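Local coordinates for protein succinate dehydrogenase (Membrane anchor subunit) (Mycolicibacterium smegmatis, PDB 7D6V) that carries a membrane-embedded Rieske-type iron-sulfur cluster as the membrane subunit of succinate dehydrogenase Sdh1 and probably passes electrons from succinate oxidation to quinone, at residues L40-F45 against F243-L248; F110-Y115 against K119-S124; V46-I51 against T250-D255. All blocks are in the same frame, centred on the assembly; numbering follows the deposited sequence.

Contact 1 of 3, residues L40-F45 against F243-L248. With PEV ((1S)-2-{[(2-aminoethoxy)(hydroxy)phosphoryl]oxy}-1-[(palmitoyloxy)methyl]ethyl stearate), chain I.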
loop_
_atom_site.group_PDB
_atom_site.type_symbol
_atom_site.label_atom_id
_atom_site.label_comp_id
_atom_site.label_asym_id
_atom_site.label_seq_id
_atom_site.Cartn_x
_atom_site.Cartn_y
_atom_site.Cartn_z
ATOM N N LEU C 40 -9.079 0.543 -37.679
ATOM C CA LEU C 40 -9.844 -0.187 -38.688
ATOM C C LEU C 40 -11.315 -0.311 -38.313
ATOM O O LEU C 40 -12.188 -0.159 -39.175
ATOM C CB LEU C 40 -9.235 -1.565 -38.960
ATOM C CG LEU C 40 -7.995 -1.672 -39.859
ATOM C CD1 LEU C 40 -6.708 -1.151 -39.259
ATOM C CD2 LEU C 40 -7.822 -3.117 -40.294
ATOM N N GLY C 41 -11.623 -0.577 -37.042
ATOM C CA GLY C 41 -13.022 -0.664 -36.653
ATOM C C GLY C 41 -13.760 0.646 -36.852
ATOM O O GLY C 41 -14.855 0.683 -37.432
ATOM N N LEU C 42 -13.157 1.745 -36.391
ATOM C CA LEU C 42 -13.784 3.052 -36.544
ATOM C C LEU C 42 -13.941 3.422 -38.011
ATOM O O LEU C 42 -14.991 3.931 -38.420
ATOM C CB LEU C 42 -12.967 4.111 -35.809
ATOM C CG LEU C 42 -13.019 4.077 -34.282
ATOM C CD1 LEU C 42 -12.215 5.223 -33.695
ATOM C CD2 LEU C 42 -14.451 4.125 -33.794
ATOM N N ALA C 43 -12.911 3.169 -38.822
ATOM C CA ALA C 43 -12.983 3.512 -40.236
ATOM C C ALA C 43 -14.059 2.707 -40.946
ATOM O O ALA C 43 -14.817 3.254 -41.756
ATOM C CB ALA C 43 -11.625 3.293 -40.898
ATOM N N ALA C 44 -14.146 1.408 -40.655
ATOM C CA ALA C 44 -15.170 0.581 -41.281
ATOM C C ALA C 44 -16.561 1.078 -40.924
ATOM O O ALA C 44 -17.424 1.231 -41.803
ATOM C CB ALA C 44 -14.993 -0.878 -40.862
ATOM N N PHE C 45 -16.798 1.356 -39.636
ATOM C CA PHE C 45 -18.122 1.831 -39.253
ATOM C C PHE C 45 -18.444 3.167 -39.906
ATOM O O PHE C 45 -19.562 3.370 -40.387
ATOM C CB PHE C 45 -18.259 1.954 -37.739
ATOM C CG PHE C 45 -19.580 2.529 -37.318
ATOM C CD1 PHE C 45 -20.716 1.742 -37.308
ATOM C CD2 PHE C 45 -19.696 3.864 -36.980
ATOM C CE1 PHE C 45 -21.936 2.270 -36.946
ATOM C CE2 PHE C 45 -20.912 4.397 -36.619
ATOM C CZ PHE C 45 -22.034 3.600 -36.600
ATOM N N PHE C 243 -19.953 -2.372 -24.750
ATOM C CA PHE C 243 -21.259 -2.055 -25.310
ATOM C C PHE C 243 -21.158 -1.099 -26.489
ATOM O O PHE C 243 -21.976 -1.175 -27.407
ATOM C CB PHE C 243 -22.171 -1.482 -24.226
ATOM C CG PHE C 243 -22.447 -2.438 -23.102
ATOM C CD1 PHE C 243 -22.649 -3.784 -23.354
ATOM C CD2 PHE C 243 -22.503 -1.993 -21.794
ATOM C CE1 PHE C 243 -22.899 -4.665 -22.325
ATOM C CE2 PHE C 243 -22.753 -2.872 -20.759
ATOM C CZ PHE C 243 -22.951 -4.210 -21.026
ATOM N N ALA C 244 -20.156 -0.218 -26.504
ATOM C CA ALA C 244 -19.977 0.675 -27.645
ATOM C C ALA C 244 -19.712 -0.111 -28.925
ATOM O O ALA C 244 -20.387 0.083 -29.946
ATOM C CB ALA C 244 -18.836 1.649 -27.361
ATOM N N TRP C 245 -18.739 -1.023 -28.878
ATOM C CA TRP C 245 -18.416 -1.833 -30.046
ATOM C C TRP C 245 -19.569 -2.757 -30.414
ATOM O O TRP C 245 -19.862 -2.957 -31.601
ATOM C CB TRP C 245 -17.146 -2.638 -29.784
ATOM C CG TRP C 245 -15.910 -1.802 -29.737
ATOM C CD1 TRP C 245 -15.153 -1.526 -28.640
ATOM C CD2 TRP C 245 -15.288 -1.123 -30.833
ATOM N NE1 TRP C 245 -14.098 -0.721 -28.982
ATOM C CE2 TRP C 245 -14.158 -0.459 -30.324
ATOM C CE3 TRP C 245 -15.577 -1.014 -32.196
ATOM C CZ2 TRP C 245 -13.317 0.304 -31.128
ATOM C CZ3 TRP C 245 -14.741 -0.258 -32.991
ATOM C CH2 TRP C 245 -13.624 0.391 -32.456
ATOM N N ILE C 246 -20.244 -3.319 -29.408
ATOM C CA ILE C 246 -21.360 -4.218 -29.682
ATOM C C ILE C 246 -22.486 -3.474 -30.384
ATOM O O ILE C 246 -23.088 -3.989 -31.332
ATOM C CB ILE C 246 -21.841 -4.887 -28.381
ATOM C CG1 ILE C 246 -20.848 -5.959 -27.939
ATOM C CG2 ILE C 246 -23.220 -5.497 -28.567
ATOM C CD1 ILE C 246 -21.258 -6.677 -26.683
ATOM N N THR C 247 -22.788 -2.253 -29.942
ATOM C CA THR C 247 -23.864 -1.499 -30.571
ATOM C C THR C 247 -23.476 -1.033 -31.966
ATOM O O THR C 247 -24.330 -0.976 -32.856
ATOM C CB THR C 247 -24.278 -0.317 -29.696
ATOM O OG1 THR C 247 -23.140 0.508 -29.428
ATOM C CG2 THR C 247 -24.893 -0.803 -28.401
ATOM N N LEU C 248 -22.199 -0.717 -32.189
ATOM C CA LEU C 248 -21.762 -0.432 -33.554
ATOM C C LEU C 248 -22.018 -1.629 -34.463
ATOM O O LEU C 248 -22.599 -1.495 -35.553
ATOM C CB LEU C 248 -20.281 -0.060 -33.570
ATOM C CG LEU C 248 -19.897 1.329 -33.063
ATOM C CD1 LEU C 248 -18.511 1.702 -33.552
ATOM C CD2 LEU C 248 -20.922 2.361 -33.488
HETATM C C48 PEV I . -19.027 5.369 -33.764
HETATM C C47 PEV I . -18.963 6.665 -34.565
HETATM C C46 PEV I . -18.028 7.665 -33.898
HETATM C C45 PEV I . -16.576 7.337 -34.219
HETATM C C44 PEV I . -15.722 8.595 -34.313
HETATM C C43 PEV I . -14.235 8.275 -34.226
HETATM C C42 PEV I . -13.435 9.165 -35.164
HETATM C C41 PEV I . -12.731 10.273 -34.397
HETATM C C40 PEV I . -11.537 10.814 -35.166
HETATM C C39 PEV I . -11.506 12.331 -35.112
HETATM C C38 PEV I . -10.949 12.793 -33.774
HETATM C C37 PEV I . -9.432 12.907 -33.824
HETATM C C36 PEV I . -8.966 14.252 -33.296
HETATM C C35 PEV I . -8.531 14.147 -31.841
HETATM C C34 PEV I . -7.491 15.208 -31.519
HETATM C C33 PEV I . -7.950 16.579 -31.986
HETATM C C32 PEV I . -6.755 17.478 -32.260
HETATM C C31 PEV I . -6.414 18.312 -31.038
HETATM O O31 PEV I . -6.033 17.785 -30.051
HETATM O O2 PEV I . -6.544 19.698 -31.086
HETATM C C2 PEV I . -5.318 20.357 -31.022
HETATM C C1 PEV I . -5.101 20.831 -29.592
HETATM O O3P PEV I . -4.392 19.841 -28.906
HETATM P P PEV I . -2.906 20.210 -28.298
HETATM O O1P PEV I . -1.864 20.113 -29.382
HETATM O O2P PEV I . -2.573 19.252 -27.183
HETATM O O4P PEV I . -2.939 21.754 -27.730
HETATM C C4 PEV I . -2.390 22.769 -28.519
HETATM C C5 PEV I . -3.253 24.018 -28.357
HETATM N N6 PEV I . -3.070 24.907 -29.488
HETATM C C3 PEV I . -5.334 21.541 -31.984
HETATM O O3 PEV I . -5.823 21.077 -33.210
HETATM C C11 PEV I . -7.089 21.564 -33.549
HETATM O O11 PEV I . -7.259 22.726 -33.697
HETATM C C12 PEV I . -8.259 20.600 -33.716
HETATM C C13 PEV I . -9.043 20.866 -34.997
HETATM C C14 PEV I . -9.861 19.654 -35.430
HETATM C C15 PEV I . -10.675 19.062 -34.283
HETATM C C16 PEV I . -12.166 19.062 -34.600
HETATM C C17 PEV I . -12.899 17.805 -34.135
HETATM C C18 PEV I . -12.008 16.816 -33.384
HETATM C C19 PEV I . -12.543 16.460 -31.997
HETATM C C20 PEV I . -13.749 17.300 -31.578
HETATM C C21 PEV I . -14.554 16.627 -30.470
HETATM C C22 PEV I . -15.983 17.156 -30.389
HETATM C C23 PEV I . -16.158 18.282 -29.372
HETATM C C24 PEV I . -17.139 19.328 -29.888
HETATM C C25 PEV I . -18.590 18.906 -29.684
HETATM C C26 PEV I . -19.355 18.843 -31.002
#

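Contact 2 of 3, residues F110-Y115 against K119-S124. With FES (Fe2/s2 (inorganic) cluster), chain J; PEV ((1S)-2-{[(2-aminoethoxy)(hydroxy)phosphoryl]oxy}-1-[(palmitoyloxy)methyl]ethyl stearate), chain I.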
loop_
_atom_site.group_PDB
_atom_site.type_symbol
_atom_site.label_atom_id
_atom_site.label_comp_id
_atom_site.label_asym_id
_atom_site.label_seq_id
_atom_site.Cartn_x
_atom_site.Cartn_y
_atom_site.Cartn_z
ATOM N N PHE C 110 -22.836 12.564 -29.932
ATOM C CA PHE C 110 -22.918 11.776 -28.710
ATOM C C PHE C 110 -21.795 10.757 -28.634
ATOM O O PHE C 110 -21.195 10.563 -27.573
ATOM C CB PHE C 110 -24.278 11.083 -28.639
ATOM C CG PHE C 110 -24.436 10.162 -27.465
ATOM C CD1 PHE C 110 -24.420 10.651 -26.173
ATOM C CD2 PHE C 110 -24.615 8.806 -27.657
ATOM C CE1 PHE C 110 -24.571 9.806 -25.099
ATOM C CE2 PHE C 110 -24.769 7.958 -26.585
ATOM C CZ PHE C 110 -24.749 8.460 -25.304
ATOM N N ARG C 111 -21.500 10.088 -29.743
ATOM C CA ARG C 111 -20.407 9.126 -29.718
ATOM C C ARG C 111 -19.042 9.787 -29.851
ATOM O O ARG C 111 -18.043 9.195 -29.438
ATOM C CB ARG C 111 -20.605 8.075 -30.806
ATOM C CG ARG C 111 -21.620 7.027 -30.414
ATOM C CD ARG C 111 -21.607 5.851 -31.352
ATOM N NE ARG C 111 -22.663 4.895 -31.042
ATOM C CZ ARG C 111 -22.459 3.723 -30.454
ATOM N NH1 ARG C 111 -21.236 3.358 -30.107
ATOM N NH2 ARG C 111 -23.478 2.915 -30.213
ATOM N N LEU C 112 -18.977 11.001 -30.397
ATOM C CA LEU C 112 -17.711 11.715 -30.476
ATOM C C LEU C 112 -17.297 12.283 -29.129
ATOM O O LEU C 112 -16.099 12.396 -28.848
ATOM C CB LEU C 112 -17.809 12.830 -31.513
ATOM C CG LEU C 112 -16.529 13.188 -32.262
ATOM C CD1 LEU C 112 -16.025 11.997 -33.052
ATOM C CD2 LEU C 112 -16.771 14.376 -33.172
ATOM N N THR C 113 -18.259 12.658 -28.291
ATOM C CA THR C 113 -17.953 13.168 -26.963
ATOM C C THR C 113 -17.966 12.078 -25.901
ATOM O O THR C 113 -17.713 12.374 -24.730
ATOM C CB THR C 113 -18.933 14.281 -26.580
ATOM O OG1 THR C 113 -20.279 13.821 -26.745
ATOM C CG2 THR C 113 -18.715 15.500 -27.456
ATOM N N CYS C 114 -18.232 10.839 -26.297
ATOM C CA CYS C 114 -18.241 9.731 -25.350
ATOM C C CYS C 114 -16.870 9.618 -24.692
ATOM O O CYS C 114 -15.843 9.776 -25.353
ATOM C CB CYS C 114 -18.599 8.422 -26.054
ATOM S SG CYS C 114 -18.083 6.932 -25.170
ATOM N N TYR C 115 -16.852 9.346 -23.390
ATOM C CA TYR C 115 -15.598 9.231 -22.658
ATOM C C TYR C 115 -14.761 8.062 -23.165
ATOM O O TYR C 115 -13.546 8.194 -23.337
ATOM C CB TYR C 115 -15.874 9.103 -21.159
ATOM C CG TYR C 115 -16.171 10.423 -20.476
ATOM C CD1 TYR C 115 -15.146 11.217 -19.991
ATOM C CD2 TYR C 115 -17.472 10.873 -20.321
ATOM C CE1 TYR C 115 -15.401 12.415 -19.373
ATOM C CE2 TYR C 115 -17.738 12.075 -19.703
ATOM C CZ TYR C 115 -16.696 12.841 -19.231
ATOM O OH TYR C 115 -16.942 14.040 -18.612
ATOM N N LYS C 119 -10.970 8.288 -25.292
ATOM C CA LYS C 119 -9.788 7.471 -25.041
ATOM C C LYS C 119 -9.317 6.785 -26.313
ATOM O O LYS C 119 -8.133 6.855 -26.677
ATOM C CB LYS C 119 -10.096 6.427 -23.970
ATOM C CG LYS C 119 -8.930 5.514 -23.665
ATOM C CD LYS C 119 -9.295 4.437 -22.672
ATOM C CE LYS C 119 -9.600 3.137 -23.372
ATOM N NZ LYS C 119 -8.356 2.496 -23.872
ATOM N N ALA C 120 -10.247 6.134 -27.015
ATOM C CA ALA C 120 -9.898 5.339 -28.183
ATOM C C ALA C 120 -9.204 6.184 -29.241
ATOM O O ALA C 120 -8.112 5.839 -29.703
ATOM C CB ALA C 120 -11.148 4.674 -28.756
ATOM N N TYR C 121 -9.798 7.317 -29.621
ATOM C CA TYR C 121 -9.164 8.054 -30.704
ATOM C C TYR C 121 -8.043 8.974 -30.235
ATOM O O TYR C 121 -7.141 9.236 -31.027
ATOM C CB TYR C 121 -10.178 8.832 -31.560
ATOM C CG TYR C 121 -11.045 9.879 -30.902
ATOM C CD1 TYR C 121 -12.413 9.692 -30.785
ATOM C CD2 TYR C 121 -10.508 11.070 -30.440
ATOM C CE1 TYR C 121 -13.216 10.646 -30.209
ATOM C CE2 TYR C 121 -11.302 12.029 -29.856
ATOM C CZ TYR C 121 -12.656 11.811 -29.744
ATOM O OH TYR C 121 -13.454 12.765 -29.167
ATOM N N TYR C 122 -8.021 9.414 -28.972
ATOM C CA TYR C 122 -6.839 10.107 -28.473
ATOM C C TYR C 122 -5.626 9.193 -28.516
ATOM O O TYR C 122 -4.506 9.646 -28.772
ATOM C CB TYR C 122 -7.064 10.609 -27.046
ATOM C CG TYR C 122 -7.961 11.815 -26.922
ATOM C CD1 TYR C 122 -8.079 12.730 -27.954
ATOM C CD2 TYR C 122 -8.683 12.042 -25.762
ATOM C CE1 TYR C 122 -8.901 13.826 -27.838
ATOM C CE2 TYR C 122 -9.505 13.133 -25.637
ATOM C CZ TYR C 122 -9.610 14.023 -26.676
ATOM O OH TYR C 122 -10.431 15.115 -26.550
ATOM N N ARG C 123 -5.824 7.899 -28.252
ATOM C CA ARG C 123 -4.728 6.951 -28.407
ATOM C C ARG C 123 -4.413 6.692 -29.876
ATOM O O ARG C 123 -3.247 6.718 -30.283
ATOM C CB ARG C 123 -5.061 5.643 -27.694
ATOM C CG ARG C 123 -4.946 5.703 -26.189
ATOM C CD ARG C 123 -4.507 4.368 -25.643
ATOM N NE ARG C 123 -4.746 4.244 -24.212
ATOM C CZ ARG C 123 -4.314 3.228 -23.475
ATOM N NH1 ARG C 123 -3.616 2.254 -24.037
ATOM N NH2 ARG C 123 -4.574 3.189 -22.178
ATOM N N SER C 124 -5.441 6.452 -30.693
ATOM C CA SER C 124 -5.240 5.892 -32.025
ATOM C C SER C 124 -4.919 6.940 -33.087
ATOM O O SER C 124 -3.982 6.760 -33.868
ATOM C CB SER C 124 -6.479 5.098 -32.442
ATOM O OG SER C 124 -6.756 4.070 -31.513
HETATM FE FE1 FES J . -19.689 6.996 -23.281
HETATM FE FE2 FES J . -21.616 8.624 -22.345
HETATM S S1 FES J . -19.564 8.389 -21.586
HETATM S S2 FES J . -21.763 7.178 -23.990
HETATM C C48 PEV I . -19.027 5.369 -33.764
HETATM C C47 PEV I . -18.963 6.665 -34.565
HETATM C C46 PEV I . -18.028 7.665 -33.898
HETATM C C45 PEV I . -16.576 7.337 -34.219
HETATM C C44 PEV I . -15.722 8.595 -34.313
HETATM C C43 PEV I . -14.235 8.275 -34.226
HETATM C C42 PEV I . -13.435 9.165 -35.164
HETATM C C41 PEV I . -12.731 10.273 -34.397
HETATM C C40 PEV I . -11.537 10.814 -35.166
HETATM C C39 PEV I . -11.506 12.331 -35.112
HETATM C C38 PEV I . -10.949 12.793 -33.774
HETATM C C37 PEV I . -9.432 12.907 -33.824
HETATM C C36 PEV I . -8.966 14.252 -33.296
HETATM C C35 PEV I . -8.531 14.147 -31.841
HETATM C C34 PEV I . -7.491 15.208 -31.519
HETATM C C33 PEV I . -7.950 16.579 -31.986
HETATM C C32 PEV I . -6.755 17.478 -32.260
HETATM C C31 PEV I . -6.414 18.312 -31.038
HETATM O O31 PEV I . -6.033 17.785 -30.051
HETATM O O2 PEV I . -6.544 19.698 -31.086
HETATM C C2 PEV I . -5.318 20.357 -31.022
HETATM C C1 PEV I . -5.101 20.831 -29.592
HETATM O O3P PEV I . -4.392 19.841 -28.906
HETATM P P PEV I . -2.906 20.210 -28.298
HETATM O O1P PEV I . -1.864 20.113 -29.382
HETATM O O2P PEV I . -2.573 19.252 -27.183
HETATM O O4P PEV I . -2.939 21.754 -27.730
HETATM C C4 PEV I . -2.390 22.769 -28.519
HETATM C C5 PEV I . -3.253 24.018 -28.357
HETATM N N6 PEV I . -3.070 24.907 -29.488
HETATM C C3 PEV I . -5.334 21.541 -31.984
HETATM O O3 PEV I . -5.823 21.077 -33.210
HETATM C C11 PEV I . -7.089 21.564 -33.549
HETATM O O11 PEV I . -7.259 22.726 -33.697
HETATM C C12 PEV I . -8.259 20.600 -33.716
HETATM C C13 PEV I . -9.043 20.866 -34.997
HETATM C C14 PEV I . -9.861 19.654 -35.430
HETATM C C15 PEV I . -10.675 19.062 -34.283
HETATM C C16 PEV I . -12.166 19.062 -34.600
HETATM C C17 PEV I . -12.899 17.805 -34.135
HETATM C C18 PEV I . -12.008 16.816 -33.384
HETATM C C19 PEV I . -12.543 16.460 -31.997
HETATM C C20 PEV I . -13.749 17.300 -31.578
HETATM C C21 PEV I . -14.554 16.627 -30.470
HETATM C C22 PEV I . -15.983 17.156 -30.389
HETATM C C23 PEV I . -16.158 18.282 -29.372
HETATM C C24 PEV I . -17.139 19.328 -29.888
HETATM C C25 PEV I . -18.590 18.906 -29.684
HETATM C C26 PEV I . -19.355 18.843 -31.002
#

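Contact 3 of 3, residues V46-I51 against T250-D255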
loop_
_atom_site.group_PDB
_atom_site.type_symbol
_atom_site.label_atom_id
_atom_site.label_comp_id
_atom_site.label_asym_id
_atom_site.label_seq_id
_atom_site.Cartn_x
_atom_site.Cartn_y
_atom_site.Cartn_z
ATOM N N VAL C 46 -17.484 4.094 -39.928
ATOM C CA VAL C 46 -17.754 5.414 -40.492
ATOM C C VAL C 46 -18.059 5.308 -41.980
ATOM O O VAL C 46 -19.005 5.929 -42.479
ATOM C CB VAL C 46 -16.579 6.368 -40.215
ATOM C CG1 VAL C 46 -16.738 7.649 -41.010
ATOM C CG2 VAL C 46 -16.499 6.682 -38.737
ATOM N N ILE C 47 -17.279 4.507 -42.707
ATOM C CA ILE C 47 -17.502 4.354 -44.143
ATOM C C ILE C 47 -18.883 3.772 -44.408
ATOM O O ILE C 47 -19.663 4.310 -45.210
ATOM C CB ILE C 47 -16.394 3.485 -44.765
ATOM C CG1 ILE C 47 -15.074 4.252 -44.805
ATOM C CG2 ILE C 47 -16.786 3.030 -46.156
ATOM C CD1 ILE C 47 -13.861 3.368 -44.970
ATOM N N TYR C 48 -19.213 2.667 -43.729
ATOM C CA TYR C 48 -20.504 2.030 -43.963
ATOM C C TYR C 48 -21.648 2.968 -43.604
ATOM O O TYR C 48 -22.623 3.090 -44.354
ATOM C CB TYR C 48 -20.608 0.729 -43.167
ATOM C CG TYR C 48 -21.923 0.009 -43.358
ATOM C CD1 TYR C 48 -22.113 -0.856 -44.424
ATOM C CD2 TYR C 48 -22.979 0.200 -42.478
ATOM C CE1 TYR C 48 -23.313 -1.510 -44.604
ATOM C CE2 TYR C 48 -24.180 -0.449 -42.652
ATOM C CZ TYR C 48 -24.341 -1.303 -43.715
ATOM O OH TYR C 48 -25.538 -1.950 -43.890
ATOM N N ALA C 49 -21.541 3.642 -42.458
ATOM C CA ALA C 49 -22.618 4.511 -42.006
ATOM C C ALA C 49 -22.828 5.671 -42.964
ATOM O O ALA C 49 -23.969 6.003 -43.295
ATOM C CB ALA C 49 -22.323 5.022 -40.597
ATOM N N THR C 50 -21.744 6.292 -43.431
ATOM C CA THR C 50 -21.880 7.406 -44.361
ATOM C C THR C 50 -22.529 6.956 -45.663
ATOM O O THR C 50 -23.487 7.581 -46.143
ATOM C CB THR C 50 -20.513 8.027 -44.633
ATOM O OG1 THR C 50 -19.781 8.114 -43.406
ATOM C CG2 THR C 50 -20.669 9.413 -45.227
ATOM N N ILE C 51 -22.030 5.861 -46.244
ATOM C CA ILE C 51 -22.574 5.398 -47.517
ATOM C C ILE C 51 -24.053 5.059 -47.372
ATOM O O ILE C 51 -24.887 5.473 -48.187
ATOM C CB ILE C 51 -21.770 4.197 -48.044
ATOM C CG1 ILE C 51 -20.332 4.611 -48.351
ATOM C CG2 ILE C 51 -22.427 3.623 -49.282
ATOM C CD1 ILE C 51 -19.451 3.462 -48.794
ATOM N N THR C 250 -24.138 -4.170 -34.019
ATOM C CA THR C 250 -25.556 -4.477 -34.180
ATOM C C THR C 250 -26.261 -3.450 -35.054
ATOM O O THR C 250 -27.183 -3.808 -35.792
ATOM C CB THR C 250 -26.245 -4.584 -32.822
ATOM O OG1 THR C 250 -26.091 -3.359 -32.101
ATOM C CG2 THR C 250 -25.652 -5.722 -32.021
ATOM N N LEU C 251 -25.840 -2.184 -35.005
ATOM C CA LEU C 251 -26.362 -1.198 -35.942
ATOM C C LEU C 251 -26.029 -1.588 -37.373
ATOM O O LEU C 251 -26.886 -1.526 -38.266
ATOM C CB LEU C 251 -25.791 0.183 -35.622
ATOM C CG LEU C 251 -26.503 1.025 -34.566
ATOM C CD1 LEU C 251 -25.574 2.104 -34.043
ATOM C CD2 LEU C 251 -27.767 1.634 -35.136
ATOM N N VAL C 252 -24.781 -2.001 -37.610
ATOM C CA VAL C 252 -24.384 -2.365 -38.967
ATOM C C VAL C 252 -25.194 -3.556 -39.465
ATOM O O VAL C 252 -25.688 -3.555 -40.597
ATOM C CB VAL C 252 -22.870 -2.638 -39.032
ATOM C CG1 VAL C 252 -22.500 -3.230 -40.377
ATOM C CG2 VAL C 252 -22.101 -1.358 -38.791
ATOM N N LEU C 253 -25.356 -4.585 -38.628
ATOM C CA LEU C 253 -26.123 -5.753 -39.062
ATOM C C LEU C 253 -27.602 -5.443 -39.237
ATOM O O LEU C 253 -28.242 -5.982 -40.146
ATOM C CB LEU C 253 -25.931 -6.938 -38.115
ATOM C CG LEU C 253 -24.647 -7.774 -38.221
ATOM C CD1 LEU C 253 -23.392 -7.090 -37.733
ATOM C CD2 LEU C 253 -24.848 -9.095 -37.495
ATOM N N THR C 254 -28.176 -4.596 -38.382
ATOM C CA THR C 254 -29.577 -4.227 -38.551
ATOM C C THR C 254 -29.792 -3.516 -39.881
ATOM O O THR C 254 -30.704 -3.863 -40.645
ATOM C CB THR C 254 -30.025 -3.358 -37.379
ATOM O OG1 THR C 254 -29.556 -3.939 -36.159
ATOM C CG2 THR C 254 -31.541 -3.271 -37.326
ATOM N N ASP C 255 -28.933 -2.535 -40.189
ATOM C CA ASP C 255 -28.985 -1.893 -41.500
ATOM C C ASP C 255 -28.841 -2.905 -42.625
ATOM O O ASP C 255 -29.594 -2.868 -43.603
ATOM C CB ASP C 255 -27.899 -0.828 -41.629
ATOM C CG ASP C 255 -28.199 0.175 -42.728
ATOM O OD1 ASP C 255 -28.409 1.362 -42.439
ATOM O OD2 ASP C 255 -28.223 -0.233 -43.906
#

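Contact 1 of 3, residues L40-F45 against F243-L248
Gly41 and Phe45 of helix 33-55 lie across from Trp245 and Leu248 of helix 240-264, the two segments running in much the same direction at 34° to each other, with their axes 11.8 Å apart at closest approach. This is parallel helix-helix packing within the helical membrane domain, and the separation is spanned by large side chains and by an acyl chain of the bound phosphatidylethanolamine. The indole of Trp245 extends to the backbone of Gly41, its CZ3 4.1 Å from Gly41 CA, where the lack of a side chain leaves room for the ring. Leu42 CD2 meets Trp245 CH2 of the same indole, the two side chains crossing at about a right angle, while Leu42 CD1 turns to lipid C43, 3.7 Å away. Trp245 NE1 is hydrogen-bonded to Tyr116 OH, which ties the indole to helix 115-124. With CG anti to the backbone N (chi1 176°), the Phe45 ring extends toward helix 240-264, and its CE2 lies 3.6 Å from C48, the last carbon of one acyl chain. Leu248 CD2 also touches C48, and it makes a CH-pi contact over the centre of the Phe45 ring, 3.5 Å from the centroid.

Contact 2 of 3, residues F110-Y115 against K119-S124
Tyr121 OH donates a hydrogen bond of 2.7 Å to Leu112 O; the hydroxyl lies in the carbonyl plane, with a C=O...donor angle of 160°. The ring brings its edge to this carbonyl because CG sits between the backbone N and carbonyl carbon of Tyr121 (chi1 60°). Gln152 NE2 also bonds the hydroxyl, so the phenol joins Leu112 of helix 104-112 to the loop before helix 155-175. A second bond, Lys119 N to Tyr115 O at 3.2 Å, is the first-turn backbone bond of helix 115-124. Cys114 occupies the N-cap position of that helix, its side chain capping a backbone N. The same SG binds the cluster iron FE1 at 2.5 Å, with His240 as another protein ligand of this iron, a mixed cysteine and histidine ligation consistent with the cluster's Rieske character. Tyr115 brings its ring edge to S1, and Phe110 CZ lies 3.5 Å from S2. Much of the apolar packing around the pair involves the lipid: its C38 lies over one face of the Tyr121 ring, toward the rim, and Leu112 CD1 is 3.6 Å from C44 of the same acyl chain. Leu112 CD1 also stands 4.2 Å from Tyr121 CE1. The turn thus has the cluster near Cys114 and Tyr115, and the acyl chain at Leu112 and Tyr121. Phe110 packs on helices 155-175 and 188-204, Ala120 and Ser124 rest on helix 33-55, and Tyr115 OH hydrogen-bonds Glu229 and Arg123 salt-bridges Glu211, both of the neighbouring iron-sulfur subunit.

Contact 3 of 3, residues V46-I51 against T250-D255
Tyr48 carries the contact from helix 33-55: its ring has Val252 over one face and Asp255 at its edge, residues one turn apart on helix 240-264. This is helix-helix packing in the helical membrane subunit, an aromatic side chain spanning the helices with an interhelical salt bridge beside it. The CA atoms of Tyr48 and Val252 are 7.7 Å apart. The tyrosine CG is anti to the backbone N (chi1 180°), which sends the ring from its own helix toward the partner.

The apolar part is a CH-pi contact. Val252 CG1 lies over one face of the Tyr48 ring, 4.1 Å from the centroid and 17° off the normal, displaced toward the rim on the side of CE2, from which it is 4.0 Å away. The other methyl, CG2, approaches the ring at CD2, so both branches of the valine meet the same side of the tyrosine. Asp255 contributes its aliphatic part as well: CB stands at the ring edge, near its plane, 3.9 Å from Tyr48 CE2.

The polar part gathers at the end of the tyrosine. Tyr48 OH is 3.2 Å from Asp255 OD2, with the carboxylate plane turned 83° from that of the ring. OD2 also forms a salt bridge with Arg52 NE, one turn after Tyr48 on helix 33-55. This positive partner would be expected to stabilise the ionised carboxylate, and it gives the pair of helices a charged link.

Loop residues Thr68 and Phe70 touch Asp255, and Phe70 also meets Ala49, while Pro69 touches Leu251, so the loop lies along both helices here. Beyond helix 240-264, Thr250 and Thr254 pack against helix 188-204, whose Asn195 bonds the Thr250 hydroxyl.

Contacts 1 and 3 are successive levels of one helix pair, 33-55 with 240-264, their centres about 9 Å apart; Phe45 CD1 of contact 1 touches Val252 CG2 of contact 3 at 3.7 Å. Along the chain their segments alternate, and both segments of contact 2 fall after those on helix 33-55 and before those on helix 240-264. The centre of contact 2 is about 12 Å from that of contact 1 and about 19 Å from that of contact 3. Arg111 NH2 probably bonds Thr247 OG1 (2.6 Å), joining contacts 1 and 2, which also share the lipid. Helix 240-264 thus belongs both to the helix pair and, through His240, to the iron-sulfur site.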